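Local coordinates for protein inorganic pyrophosphatase (Coxiella burnetii, PDB 3TR4) that probably catalyses the magnesium-dependent hydrolysis of inorganic pyrophosphate to two phosphate ions, working as a homohexamer, at residues 14-19 against 110-115; 106-111 against 131-136. One frame throughout, in Å; residues are numbered along the deposited sequence.

Contact 1: 14-19 against 110-115; sequences IDDFNV and VPVVKA
Val112 sets one methyl, CG1, against the start of strand 16-23 in the beta-barrel of this soluble pyrophosphatase, just past the end of strand 106-111. The two strands are not paired here; both bond to strand 86-99, Phe17 to Val89 and Val110 to Arg90, and the contact bridges their ends across it. The tighter part is small: CG1 of Val112 lies 3.9 Å from OD1 of Asp16 and 4.0 Å from the backbone O of Asp15, the methyl facing both oxygens, which lie on the same side of it. With CG1 anti to the carbonyl carbon (chi1 -66°), Val112 turns that methyl to the aspartates, and its side chain is buried. The solvent side is looser. Asp15 is exposed, and its carboxylate does not reach the valine; OD2 forms a salt bridge with Lys160, and Asp16 uses OD2 for one with Arg88. Both carboxylates thus pair with basic residues outside the two segments, and Val112 lies beside that of Asp16 only. Beyond the valine the chain turns through helical backbone angles, leading to Ala115, which makes backbone hydrogen bonds to a neighbouring subunit. That turn is closed by Ala115 N, which donates to Val112 O at 3.0 Å.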
loop_
_atom_site.group_PDB
_atom_site.type_symbol
_atom_site.label_atom_id
_atom_site.label_comp_id
_atom_site.label_asym_id
_atom_site.label_seq_id
_atom_site.Cartn_x
_atom_site.Cartn_y
_atom_site.Cartn_z
ATOM N N ILE B 14 4.954 -7.309 34.260
ATOM C CA ILE B 14 5.311 -8.136 33.110
ATOM C C ILE B 14 4.093 -8.638 32.330
ATOM O O ILE B 14 4.211 -9.023 31.165
ATOM C CB ILE B 14 6.189 -9.334 33.537
ATOM C CG1 ILE B 14 6.974 -9.882 32.343
ATOM C CG2 ILE B 14 5.342 -10.410 34.203
ATOM C CD1 ILE B 14 7.916 -8.866 31.709
ATOM N N ASP B 15 2.926 -8.625 32.970
ATOM C CA ASP B 15 1.690 -9.067 32.326
ATOM C C ASP B 15 0.856 -7.900 31.816
ATOM O O ASP B 15 -0.225 -8.093 31.263
ATOM C CB ASP B 15 0.845 -9.901 33.288
ATOM C CG ASP B 15 1.401 -11.293 33.495
ATOM O OD1 ASP B 15 1.903 -11.575 34.602
ATOM O OD2 ASP B 15 1.337 -12.105 32.546
ATOM N N ASP B 16 1.358 -6.686 32.007
ATOM C CA ASP B 16 0.631 -5.498 31.590
ATOM C C ASP B 16 1.526 -4.273 31.655
ATOM O O ASP B 16 1.458 -3.494 32.608
ATOM C CB ASP B 16 -0.605 -5.293 32.468
ATOM C CG ASP B 16 -1.364 -4.029 32.119
ATOM O OD1 ASP B 16 -1.149 -3.488 31.013
ATOM O OD2 ASP B 16 -2.176 -3.577 32.952
ATOM N N PHE B 17 2.368 -4.108 30.641
ATOM C CA PHE B 17 3.257 -2.958 30.602
ATOM C C PHE B 17 3.106 -2.159 29.312
ATOM O O PHE B 17 2.482 -2.614 28.353
ATOM C CB PHE B 17 4.715 -3.367 30.867
ATOM C CG PHE B 17 5.295 -4.323 29.853
ATOM C CD1 PHE B 17 5.122 -5.693 29.989
ATOM C CD2 PHE B 17 6.052 -3.853 28.791
ATOM C CE1 PHE B 17 5.672 -6.572 29.071
ATOM C CE2 PHE B 17 6.609 -4.727 27.871
ATOM C CZ PHE B 17 6.419 -6.087 28.009
ATOM N N ASN B 18 3.663 -0.953 29.307
ATOM C CA ASN B 18 3.521 -0.052 28.170
ATOM C C ASN B 18 4.632 -0.204 27.144
ATOM O O ASN B 18 5.795 -0.414 27.489
ATOM C CB ASN B 18 3.454 1.397 28.651
ATOM C CG ASN B 18 2.189 1.689 29.435
ATOM O OD1 ASN B 18 1.149 1.073 29.203
ATOM N ND2 ASN B 18 2.271 2.635 30.365
ATOM N N VAL B 19 4.265 -0.093 25.874
ATOM C CA VAL B 19 5.246 -0.097 24.803
ATOM C C VAL B 19 4.910 1.002 23.812
ATOM O O VAL B 19 3.757 1.152 23.401
ATOM C CB VAL B 19 5.288 -1.453 24.074
ATOM C CG1 VAL B 19 6.112 -1.348 22.802
ATOM C CG2 VAL B 19 5.859 -2.530 24.995
ATOM N N VAL B 110 2.845 -9.865 23.479
ATOM C CA VAL B 110 1.598 -9.816 22.720
ATOM C C VAL B 110 0.678 -8.814 23.412
ATOM O O VAL B 110 0.907 -8.469 24.570
ATOM C CB VAL B 110 0.905 -11.193 22.665
ATOM C CG1 VAL B 110 1.642 -12.131 21.713
ATOM C CG2 VAL B 110 0.815 -11.795 24.056
ATOM N N PRO B 111 -0.369 -8.337 22.716
ATOM C CA PRO B 111 -1.250 -7.370 23.381
ATOM C C PRO B 111 -1.942 -8.013 24.578
ATOM O O PRO B 111 -2.094 -9.238 24.600
ATOM C CB PRO B 111 -2.284 -7.034 22.298
ATOM C CG PRO B 111 -1.631 -7.416 21.002
ATOM C CD PRO B 111 -0.796 -8.616 21.334
ATOM N N VAL B 112 -2.341 -7.214 25.563
ATOM C CA VAL B 112 -3.136 -7.743 26.667
ATOM C C VAL B 112 -4.416 -8.347 26.097
ATOM O O VAL B 112 -4.849 -7.981 25.004
ATOM C CB VAL B 112 -3.480 -6.665 27.719
ATOM C CG1 VAL B 112 -2.212 -6.179 28.422
ATOM C CG2 VAL B 112 -4.226 -5.505 27.080
ATOM N N VAL B 113 -5.015 -9.280 26.828
ATOM C CA VAL B 113 -6.198 -9.987 26.332
ATOM C C VAL B 113 -7.326 -9.034 25.935
ATOM O O VAL B 113 -7.967 -9.217 24.900
ATOM C CB VAL B 113 -6.719 -11.008 27.360
ATOM C CG1 VAL B 113 -8.010 -11.638 26.868
ATOM C CG2 VAL B 113 -5.658 -12.074 27.626
ATOM N N LYS B 114 -7.560 -8.020 26.762
ATOM C CA LYS B 114 -8.572 -7.007 26.480
ATOM C C LYS B 114 -8.440 -6.422 25.078
ATOM O O LYS B 114 -9.441 -6.152 24.410
ATOM C CB LYS B 114 -8.485 -5.877 27.509
ATOM C CG LYS B 114 -9.194 -4.597 27.088
ATOM C CD LYS B 114 -8.886 -3.457 28.046
ATOM C CE LYS B 114 -9.251 -3.825 29.478
ATOM N NZ LYS B 114 -8.931 -2.734 30.442
ATOM N N ALA B 115 -7.202 -6.217 24.639
ATOM C CA ALA B 115 -6.941 -5.589 23.348
ATOM C C ALA B 115 -6.909 -6.604 22.208
ATOM O O ALA B 115 -7.200 -6.268 21.061
ATOM C CB ALA B 115 -5.642 -4.797 23.396
#

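Contact 2: 106-111 against 131-136; sequences KVLAVP and LLLDAI
Leu108 reaches from the middle of strand 106-111 to helix 130-142 and meets it with both of its methyls. CD2 touches CD2 of Leu133 at 3.9 Å, methyl to methyl, the two side chains slanting across each other; CD1 faces CD1 of Ile136 more loosely, at 4.5 Å. Leu133 and Ile136 lie three residues apart, so they rise from neighbouring turns on one side of the helix, and the forked end of Leu108 spans both. Its CG is anti to the backbone N (chi1 -176°), which carries the fork out from the sheet. Leu133 starts off along the helix flank; its CD1 runs on anti to CA (chi2 -179°), leaving CD2 as the branch turned off that line, and this methyl meets Leu108. No hydrogen bond crosses; backbones stay far apart, the nearest CA atoms, of Leu108 and Leu133, being 9.9 Å from each other, and side chains alone close the gap. In the next shell, Trp157 of strand 152-159 touches all three residues, while Leu74 packs on Leu108 and Ile136, and Leu125 and Ile128 close in on Leu108 and Leu133 respectively. The strand itself is fixed by backbone bonds from Leu108 to strand 86-99 and from Val107 to strand 72-75. At its start Lys106 NZ pairs with Asp104 and Asp72, two ligands of the bound manganese. On the helix, Leu131 and Ala135 pack against Pro48 of a neighbouring subunit. Such a helix laid by apolar side chains on a closed, curved sheet belongs to the barrel fold of the soluble pyrophosphatases.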
loop_
_atom_site.group_PDB
_atom_site.type_symbol
_atom_site.label_atom_id
_atom_site.label_comp_id
_atom_site.label_asym_id
_atom_site.label_seq_id
_atom_site.Cartn_x
_atom_site.Cartn_y
_atom_site.Cartn_z
ATOM N N LYS B 106 15.886 -8.570 23.836
ATOM C CA LYS B 106 14.597 -7.987 23.514
ATOM C C LYS B 106 13.456 -8.860 24.030
ATOM O O LYS B 106 13.391 -10.057 23.747
ATOM C CB LYS B 106 14.487 -7.779 22.004
ATOM C CG LYS B 106 15.517 -6.784 21.461
ATOM C CD LYS B 106 15.736 -6.945 19.971
ATOM C CE LYS B 106 16.649 -5.850 19.433
ATOM N NZ LYS B 106 17.850 -5.634 20.284
ATOM N N VAL B 107 12.564 -8.252 24.803
ATOM C CA VAL B 107 11.390 -8.953 25.302
ATOM C C VAL B 107 10.417 -9.222 24.160
ATOM O O VAL B 107 10.196 -8.365 23.307
ATOM C CB VAL B 107 10.684 -8.144 26.409
ATOM C CG1 VAL B 107 9.317 -8.734 26.718
ATOM C CG2 VAL B 107 11.547 -8.103 27.662
ATOM N N LEU B 108 9.857 -10.427 24.130
ATOM C CA LEU B 108 8.806 -10.754 23.174
ATOM C C LEU B 108 7.454 -10.661 23.872
ATOM O O LEU B 108 7.264 -11.233 24.948
ATOM C CB LEU B 108 9.009 -12.160 22.602
ATOM C CG LEU B 108 8.022 -12.574 21.506
ATOM C CD1 LEU B 108 8.204 -11.710 20.269
ATOM C CD2 LEU B 108 8.176 -14.046 21.158
ATOM N N ALA B 109 6.516 -9.940 23.266
ATOM C CA ALA B 109 5.220 -9.707 23.894
ATOM C C ALA B 109 4.053 -9.806 22.918
ATOM O O ALA B 109 4.243 -9.832 21.701
ATOM C CB ALA B 109 5.211 -8.351 24.593
ATOM N N VAL B 110 2.845 -9.865 23.479
ATOM C CA VAL B 110 1.598 -9.816 22.720
ATOM C C VAL B 110 0.678 -8.814 23.412
ATOM O O VAL B 110 0.907 -8.469 24.570
ATOM C CB VAL B 110 0.905 -11.193 22.665
ATOM C CG1 VAL B 110 1.642 -12.131 21.713
ATOM C CG2 VAL B 110 0.815 -11.795 24.056
ATOM N N PRO B 111 -0.369 -8.337 22.716
ATOM C CA PRO B 111 -1.250 -7.370 23.381
ATOM C C PRO B 111 -1.942 -8.013 24.578
ATOM O O PRO B 111 -2.094 -9.238 24.600
ATOM C CB PRO B 111 -2.284 -7.034 22.298
ATOM C CG PRO B 111 -1.631 -7.416 21.002
ATOM C CD PRO B 111 -0.796 -8.616 21.334
ATOM N N LEU B 131 8.624 -21.761 13.710
ATOM C CA LEU B 131 9.007 -21.187 12.428
ATOM C C LEU B 131 9.059 -19.660 12.512
ATOM O O LEU B 131 9.925 -19.028 11.908
ATOM C CB LEU B 131 8.054 -21.639 11.322
ATOM C CG LEU B 131 8.469 -21.273 9.895
ATOM C CD1 LEU B 131 9.902 -21.711 9.618
ATOM C CD2 LEU B 131 7.513 -21.884 8.884
ATOM N N LEU B 132 8.137 -19.074 13.267
ATOM C CA LEU B 132 8.108 -17.626 13.438
ATOM C C LEU B 132 9.271 -17.157 14.305
ATOM O O LEU B 132 9.913 -16.148 14.005
ATOM C CB LEU B 132 6.781 -17.177 14.049
ATOM C CG LEU B 132 6.654 -15.674 14.304
ATOM C CD1 LEU B 132 7.022 -14.884 13.053
ATOM C CD2 LEU B 132 5.251 -15.324 14.772
ATOM N N LEU B 133 9.529 -17.890 15.384
ATOM C CA LEU B 133 10.651 -17.587 16.263
ATOM C C LEU B 133 11.967 -17.701 15.502
ATOM O O LEU B 133 12.891 -16.917 15.719
ATOM C CB LEU B 133 10.661 -18.521 17.480
ATOM C CG LEU B 133 9.455 -18.462 18.421
ATOM C CD1 LEU B 133 9.633 -19.426 19.584
ATOM C CD2 LEU B 133 9.235 -17.046 18.929
ATOM N N ASP B 134 12.051 -18.684 14.611
ATOM C CA ASP B 134 13.247 -18.856 13.793
ATOM C C ASP B 134 13.416 -17.686 12.831
ATOM O O ASP B 134 14.525 -17.190 12.630
ATOM C CB ASP B 134 13.209 -20.178 13.026
ATOM C CG ASP B 134 13.426 -21.380 13.926
ATOM O OD1 ASP B 134 13.881 -21.194 15.075
ATOM O OD2 ASP B 134 13.150 -22.514 13.482
ATOM N N ALA B 135 12.309 -17.248 12.240
ATOM C CA ALA B 135 12.321 -16.093 11.352
ATOM C C ALA B 135 12.760 -14.835 12.096
ATOM O O ALA B 135 13.509 -14.019 11.562
ATOM C CB ALA B 135 10.946 -15.889 10.728
ATOM N N ILE B 136 12.289 -14.681 13.329
ATOM C CA ILE B 136 12.638 -13.517 14.133
ATOM C C ILE B 136 14.117 -13.520 14.502
ATOM O O ILE B 136 14.797 -12.505 14.352
ATOM C CB ILE B 136 11.782 -13.425 15.407
ATOM C CG1 ILE B 136 10.320 -13.159 15.038
ATOM C CG2 ILE B 136 12.313 -12.327 16.328
ATOM C CD1 ILE B 136 9.369 -13.232 16.209
#

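How the contacts relate
Both contacts draw on strand 106-111 and share Val110 and Pro111, but neither shared residue makes the touch: contact 2 uses Leu108 within the strand, contact 1 uses Val112 just past its end. Contact 2 is the core one: buried, wholly apolar, and joining the sheet to helix 130-142. Contact 1, 15 Å away between centres, lies nearer the surface, where a valine methyl meets aspartate and backbone oxygens and the carboxylates turn to basic partners. Neither has a hydrogen bond across it, and the areas buried are alike, 76 and 85 Å². Phe17 links them: its CZ packs on Val107 CG1 at 4.1 Å, a touch between strands 16-23 and 106-111, both of which pair with strand 86-99.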